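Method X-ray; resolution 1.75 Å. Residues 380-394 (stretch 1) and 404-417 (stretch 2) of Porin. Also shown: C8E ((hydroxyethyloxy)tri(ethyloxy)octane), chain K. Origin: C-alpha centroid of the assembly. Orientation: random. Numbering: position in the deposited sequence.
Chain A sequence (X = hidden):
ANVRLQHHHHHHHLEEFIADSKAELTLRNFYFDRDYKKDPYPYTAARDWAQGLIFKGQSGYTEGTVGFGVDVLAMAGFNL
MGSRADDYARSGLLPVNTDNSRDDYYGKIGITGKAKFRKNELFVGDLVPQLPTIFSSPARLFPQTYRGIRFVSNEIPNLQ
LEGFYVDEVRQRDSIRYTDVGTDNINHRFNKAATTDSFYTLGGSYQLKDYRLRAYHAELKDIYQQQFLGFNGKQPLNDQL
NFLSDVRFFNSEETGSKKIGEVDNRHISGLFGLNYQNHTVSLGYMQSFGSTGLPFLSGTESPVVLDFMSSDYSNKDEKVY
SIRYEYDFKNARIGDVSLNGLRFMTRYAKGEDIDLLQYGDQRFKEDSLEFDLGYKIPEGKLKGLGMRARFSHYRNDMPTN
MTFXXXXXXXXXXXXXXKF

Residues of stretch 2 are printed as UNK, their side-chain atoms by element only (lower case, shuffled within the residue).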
# COMPACT_ATOMS: atom_id res chain seq x y z
N LYS A 380 -8.91 25.55 15.70
CA LYS A 380 -9.97 24.69 16.20
C LYS A 380 -10.06 23.35 15.46
O LYS A 380 -10.26 22.33 16.08
CB LYS A 380 -11.32 25.41 15.98
CG LYS A 380 -12.54 24.76 16.64
CD LYS A 380 -12.91 25.42 17.95
CE LYS A 380 -13.69 24.50 18.94
NZ LYS A 380 -14.46 23.36 18.32
N LEU A 381 -10.02 23.38 14.16
CA LEU A 381 -10.10 22.17 13.37
C LEU A 381 -8.76 21.51 13.06
O LEU A 381 -8.68 20.70 12.12
CB LEU A 381 -10.90 22.45 12.06
CG LEU A 381 -12.38 22.89 12.33
CD1 LEU A 381 -13.07 23.12 10.99
CD2 LEU A 381 -13.14 21.86 13.13
N LYS A 382 -7.71 21.81 13.81
CA LYS A 382 -6.43 21.16 13.52
C LYS A 382 -6.48 19.67 13.47
O LYS A 382 -7.04 19.05 14.30
CB LYS A 382 -5.45 21.53 14.58
CG LYS A 382 -4.02 21.06 14.37
CD LYS A 382 -3.20 21.68 15.54
CE LYS A 382 -1.69 21.78 15.29
NZ LYS A 382 -1.27 20.52 14.62
N GLY A 383 -5.87 19.08 12.49
CA GLY A 383 -5.99 17.62 12.35
C GLY A 383 -7.02 17.13 11.31
O GLY A 383 -7.12 15.92 11.09
N LEU A 384 -7.88 18.03 10.79
CA LEU A 384 -8.90 17.69 9.87
C LEU A 384 -8.17 17.68 8.51
O LEU A 384 -7.38 18.56 8.29
CB LEU A 384 -10.05 18.65 9.85
CG LEU A 384 -11.13 18.40 8.77
CD1 LEU A 384 -11.94 17.18 9.10
CD2 LEU A 384 -12.04 19.59 8.91
N GLY A 385 -8.38 16.66 7.71
CA GLY A 385 -7.73 16.54 6.42
C GLY A 385 -8.73 16.21 5.38
O GLY A 385 -9.72 15.45 5.64
N MET A 386 -8.44 16.59 4.14
CA MET A 386 -9.33 16.21 3.06
C MET A 386 -8.47 15.97 1.79
O MET A 386 -7.41 16.57 1.69
CB MET A 386 -10.35 17.26 2.95
CG MET A 386 -10.03 18.63 2.60
SD MET A 386 -11.30 19.74 3.51
CE MET A 386 -10.63 20.01 5.12
N ARG A 387 -8.87 15.08 0.96
CA ARG A 387 -8.10 14.77 -0.21
C ARG A 387 -9.01 14.42 -1.30
O ARG A 387 -10.06 13.73 -1.09
CB ARG A 387 -7.11 13.68 0.15
CG ARG A 387 -6.09 13.36 -0.84
CD ARG A 387 -5.28 12.17 -0.34
NE ARG A 387 -4.14 11.91 -1.18
CZ ARG A 387 -3.30 10.87 -0.93
NH1 ARG A 387 -3.61 9.97 0.06
NH2 ARG A 387 -2.26 10.65 -1.72
N ALA A 388 -8.56 14.78 -2.50
CA ALA A 388 -9.24 14.36 -3.71
C ALA A 388 -8.22 13.88 -4.77
O ALA A 388 -7.21 14.55 -4.98
CB ALA A 388 -10.05 15.50 -4.30
N ARG A 389 -8.45 12.68 -5.23
CA ARG A 389 -7.61 12.01 -6.19
C ARG A 389 -8.45 11.62 -7.38
O ARG A 389 -9.55 11.05 -7.27
CB ARG A 389 -6.95 10.82 -5.59
CG ARG A 389 -5.76 11.15 -4.69
CD ARG A 389 -5.21 9.87 -3.96
NE ARG A 389 -6.19 9.46 -2.97
CZ ARG A 389 -6.10 8.30 -2.29
NH1 ARG A 389 -5.03 7.49 -2.56
NH2 ARG A 389 -6.96 7.98 -1.32
N PHE A 390 -7.84 11.81 -8.56
CA PHE A 390 -8.46 11.44 -9.86
C PHE A 390 -7.43 10.75 -10.76
O PHE A 390 -6.31 11.22 -10.88
CB PHE A 390 -8.93 12.67 -10.56
CG PHE A 390 -9.84 13.53 -9.81
CD1 PHE A 390 -11.28 13.24 -9.83
CD2 PHE A 390 -9.36 14.63 -9.04
CE1 PHE A 390 -12.11 14.10 -8.97
CE2 PHE A 390 -10.23 15.46 -8.24
CZ PHE A 390 -11.59 15.18 -8.27
N SER A 391 -7.84 9.70 -11.43
CA SER A 391 -6.99 8.95 -12.32
C SER A 391 -7.81 8.76 -13.65
O SER A 391 -8.88 8.22 -13.62
CB SER A 391 -6.63 7.66 -11.75
OG SER A 391 -6.18 6.70 -12.70
N HIS A 392 -7.20 9.12 -14.76
CA HIS A 392 -7.74 8.73 -16.06
C HIS A 392 -6.74 7.62 -16.51
O HIS A 392 -5.59 7.89 -16.86
CB HIS A 392 -7.63 9.93 -17.09
CG HIS A 392 -7.99 9.54 -18.55
ND1 HIS A 392 -9.04 8.73 -18.88
CD2 HIS A 392 -7.34 9.77 -19.75
CE1 HIS A 392 -9.12 8.58 -20.21
NE2 HIS A 392 -8.06 9.16 -20.75
N TYR A 393 -7.29 6.44 -16.60
CA TYR A 393 -6.55 5.22 -16.88
C TYR A 393 -7.06 4.54 -18.13
O TYR A 393 -8.28 4.34 -18.34
CB TYR A 393 -6.67 4.26 -15.65
CG TYR A 393 -6.02 2.93 -15.94
CD1 TYR A 393 -4.66 2.76 -16.00
CD2 TYR A 393 -6.88 1.81 -16.12
CE1 TYR A 393 -4.12 1.49 -16.31
CE2 TYR A 393 -6.32 0.57 -16.46
CZ TYR A 393 -4.97 0.43 -16.48
OH TYR A 393 -4.40 -0.86 -16.86
N ARG A 394 -6.11 4.17 -19.02
CA ARG A 394 -6.51 3.43 -20.21
C ARG A 394 -5.61 2.21 -20.37
O ARG A 394 -4.36 2.26 -20.07
CB ARG A 394 -6.28 4.26 -21.40
CG ARG A 394 -6.92 5.66 -21.45
CD ARG A 394 -6.52 6.40 -22.78
NE ARG A 394 -5.05 6.68 -22.87
CZ ARG A 394 -4.49 7.06 -23.99
NH1 ARG A 394 -3.22 7.25 -24.13
NH2 ARG A 394 -5.31 7.26 -25.07
N UNK A 404 -9.24 -2.44 -15.90
CA UNK A 404 -10.00 -2.00 -17.06
C UNK A 404 -9.88 -0.46 -17.20
O UNK A 404 -9.74 0.19 -16.17
c UNK A 404 -11.47 -2.31 -16.78
c UNK A 404 -11.67 -4.57 -15.50
c UNK A 404 -12.21 -5.81 -17.21
n UNK A 404 -11.83 -5.86 -15.95
c UNK A 404 -11.71 -3.78 -16.59
n UNK A 404 -12.14 -4.56 -17.61
N UNK A 405 -9.88 0.05 -18.38
CA UNK A 405 -9.91 1.53 -18.65
C UNK A 405 -10.99 2.11 -17.76
O UNK A 405 -12.13 1.55 -17.73
o UNK A 405 -9.14 1.24 -20.93
c UNK A 405 -10.17 1.83 -20.17
N UNK A 406 -10.69 3.22 -17.08
CA UNK A 406 -11.59 3.77 -16.11
C UNK A 406 -11.24 5.21 -15.85
O UNK A 406 -10.06 5.63 -15.95
c UNK A 406 -11.57 2.95 -14.83
N UNK A 407 -12.18 5.95 -15.36
CA UNK A 407 -11.94 7.23 -14.73
C UNK A 407 -12.29 7.04 -13.24
O UNK A 407 -13.44 6.70 -12.85
c UNK A 407 -12.85 8.28 -15.30
c UNK A 407 -12.51 8.63 -16.74
o UNK A 407 -11.41 8.67 -17.14
n UNK A 407 -13.48 8.92 -17.46
N UNK A 408 -11.23 7.16 -12.41
CA UNK A 408 -11.31 6.73 -11.00
C UNK A 408 -11.23 8.01 -10.14
O UNK A 408 -10.35 8.89 -10.42
c UNK A 408 -9.17 4.17 -8.92
c UNK A 408 -10.21 5.77 -10.68
c UNK A 408 -10.14 5.34 -9.24
o UNK A 408 -8.87 3.42 -9.86
o UNK A 408 -8.83 4.06 -7.73
N UNK A 409 -12.10 8.14 -9.14
CA UNK A 409 -12.09 9.25 -8.24
C UNK A 409 -12.05 8.63 -6.79
O UNK A 409 -12.67 7.62 -6.53
c UNK A 409 -13.46 9.98 -8.33
o UNK A 409 -13.55 10.55 -9.63
c UNK A 409 -13.50 11.02 -7.31
N UNK A 410 -11.20 9.15 -5.93
CA UNK A 410 -11.24 8.80 -4.50
C UNK A 410 -11.31 10.14 -3.75
O UNK A 410 -10.55 11.04 -3.98
c UNK A 410 -8.39 6.04 -4.23
n UNK A 410 -6.86 3.24 -5.90
n UNK A 410 -8.14 4.91 -5.13
c UNK A 410 -7.14 4.07 -4.96
c UNK A 410 -9.71 6.76 -4.72
n UNK A 410 -6.35 4.18 -3.93
c UNK A 410 -9.95 8.07 -4.01
N UNK A 411 -12.27 10.26 -2.83
CA UNK A 411 -12.42 11.43 -1.97
C UNK A 411 -12.34 10.98 -0.51
O UNK A 411 -12.96 9.98 -0.15
c UNK A 411 -13.02 13.49 -4.25
c UNK A 411 -13.75 12.08 -2.21
c UNK A 411 -15.53 13.05 -3.80
c UNK A 411 -14.04 12.52 -3.68
N UNK A 412 -11.55 11.67 0.24
CA UNK A 412 -11.30 11.39 1.64
C UNK A 412 -11.49 12.54 2.51
O UNK A 412 -10.93 13.66 2.26
c UNK A 412 -9.86 10.85 1.87
o UNK A 412 -9.08 9.63 -0.12
c UNK A 412 -9.55 9.61 1.03
n UNK A 412 -9.92 8.44 1.61
N UNK A 413 -12.20 12.40 3.62
CA UNK A 413 -12.14 13.38 4.71
C UNK A 413 -11.81 12.62 5.97
O UNK A 413 -12.49 11.63 6.29
c UNK A 413 -13.46 14.20 4.90
c UNK A 413 -13.85 14.91 3.56
c UNK A 413 -13.30 15.10 6.05
N UNK A 414 -10.76 13.00 6.65
CA UNK A 414 -10.30 12.33 7.87
C UNK A 414 -10.07 13.28 9.02
O UNK A 414 -9.67 14.49 8.88
o UNK A 414 -8.24 9.59 6.43
c UNK A 414 -9.16 10.40 6.54
c UNK A 414 -9.00 11.58 7.58
o UNK A 414 -10.17 10.10 5.95
N UNK A 415 -10.30 12.83 10.27
CA UNK A 415 -9.96 13.64 11.39
C UNK A 415 -9.31 12.73 12.45
O UNK A 415 -9.96 11.72 12.79
c UNK A 415 -11.23 14.32 12.04
o UNK A 415 -9.75 17.35 16.57
c UNK A 415 -11.07 14.73 14.52
c UNK A 415 -10.32 16.46 13.09
c UNK A 415 -10.71 15.46 15.65
c UNK A 415 -10.11 16.68 15.48
c UNK A 415 -9.89 17.18 14.18
c UNK A 415 -10.90 15.19 13.23
N UNK A 416 -8.17 13.08 13.02
CA UNK A 416 -7.54 12.29 14.03
C UNK A 416 -7.46 13.05 15.30
O UNK A 416 -6.96 14.21 15.29
o UNK A 416 -6.26 10.80 12.63
c UNK A 416 -5.48 10.95 14.72
c UNK A 416 -6.12 11.74 13.61
N UNK A 417 -7.95 12.45 16.42
CA UNK A 417 -7.74 12.93 17.77
C UNK A 417 -6.55 12.13 18.42
O UNK A 417 -6.56 10.91 18.39
c UNK A 417 -12.10 14.69 19.09
c UNK A 417 -11.21 12.48 17.50
c UNK A 417 -12.53 13.01 17.31
c UNK A 417 -10.78 14.19 19.26
c UNK A 417 -12.97 14.11 18.11
c UNK A 417 -10.29 13.10 18.45
c UNK A 417 -8.89 12.52 18.74
O12 C8E K . -23.04 8.62 -3.93
C13 C8E K . -22.84 9.61 -2.94
C14 C8E K . -21.39 10.06 -2.93
O15 C8E K . -21.21 11.22 -2.11
C16 C8E K . -19.91 11.86 -2.25
C17 C8E K . -19.56 12.23 -0.83
O18 C8E K . -18.36 12.99 -0.68
C19 C8E K . -17.64 12.59 0.50
C20 C8E K . -16.19 13.07 0.55
O21 C8E K . -15.32 12.07 1.21
O HOH W 1 -8.31 11.16 -2.15
O HOH W 2 -6.63 5.01 -1.14

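Position 404 carries one carbon and then a five-membered ring of three carbons and two nitrogens, pointing away from stretch 1: His 404, whose NE2 is hydrogen-bonded elsewhere in the structure. Its backbone O lies 3.3 Å from Tyr 393 CD2, at that ring's edge.

Position 405 has one carbon and one oxygen, the latter 3.5 Å from Arg 394 CA; this is Ser 405, small enough to sit close to the opposing backbone.

Position 406 has a single carbon: Ala 406, buried and paired with Tyr 393 by two backbone hydrogen bonds.

Position 407 has two carbons, the second carrying one oxygen and one nitrogen. Asn 407 fits, its OD1 accepting a hydrogen bond from His 392 ND1 at 2.9 Å.

Position 408 has three carbons ending in two oxygens, opposite Ser 391: Glu 408, whose buried carboxylate suits a cationic neighbour at 410.

Position 409 branches at its first carbon into one oxygen and one carbon: Thr 409, compact enough to sit beside the Phe 390 ring, OG1 lying 3.5 Å from Phe 390 CD1.

Position 410 has three carbons, a nitrogen, then a carbon bearing two more nitrogens: Arg 410. Arg 410 CD lies over one face of the Arg 389 guanidinium, 3.8 Å from Arg 389 CZ. Arg 410 NH2 forms a salt bridge with Glu 408 OE2 at 2.8 Å, offsetting charge where Arg 389 NH1 and Arg 410 NH1 stand 3.8 Å apart.

Position 411 has four carbons forked at the second, hence Leu 411; its CD2 reaches Ala 388 CB at 3.6 Å, filling space beside that small side chain.

Position 412 has two carbons, then one oxygen and one nitrogen: Asn 412. Its OD1 accepts from Arg 389 NH2 at 2.9 Å and from water 1, which also accepts from Arg 389 NE.

Position 413, one carbon bearing two others, is Val 413, offering apolar methyls to Leu 384 and Met 386; Val 413 CG1 meets Leu 384 CD1 at 3.9 Å.

Position 414 has two carbons, the second carrying two oxygens: Asp 414, its backbone paired with Gly 385, its OD2 satisfied elsewhere.

Position 415 has a six-carbon ring bearing an oxygen: Tyr 415. Its CE1 lies 3.4 Å from Lys 382 O, so the ring packs along the turn leading into the strand.

Position 416, one carbon with an oxygen and a carbon, is Thr 416, directed sideways, its hydroxyl bonded elsewhere. Position 417, a six-carbon ring without oxygen, is Phe 417, pointing away on the surface.

The strands run antiparallel, joined by paired backbone hydrogen bonds from Gly 385–Asp 414 to Tyr 393–Ala 406. Side chains alternate: Leu 384, Ala 388, Leu 411 and Val 413 share a largely apolar face, while Arg 389, Glu 408, Arg 410 and Asn 412 build a polar network on the other.

Stretch 2 (404-417) HSANETRLNVDYTF
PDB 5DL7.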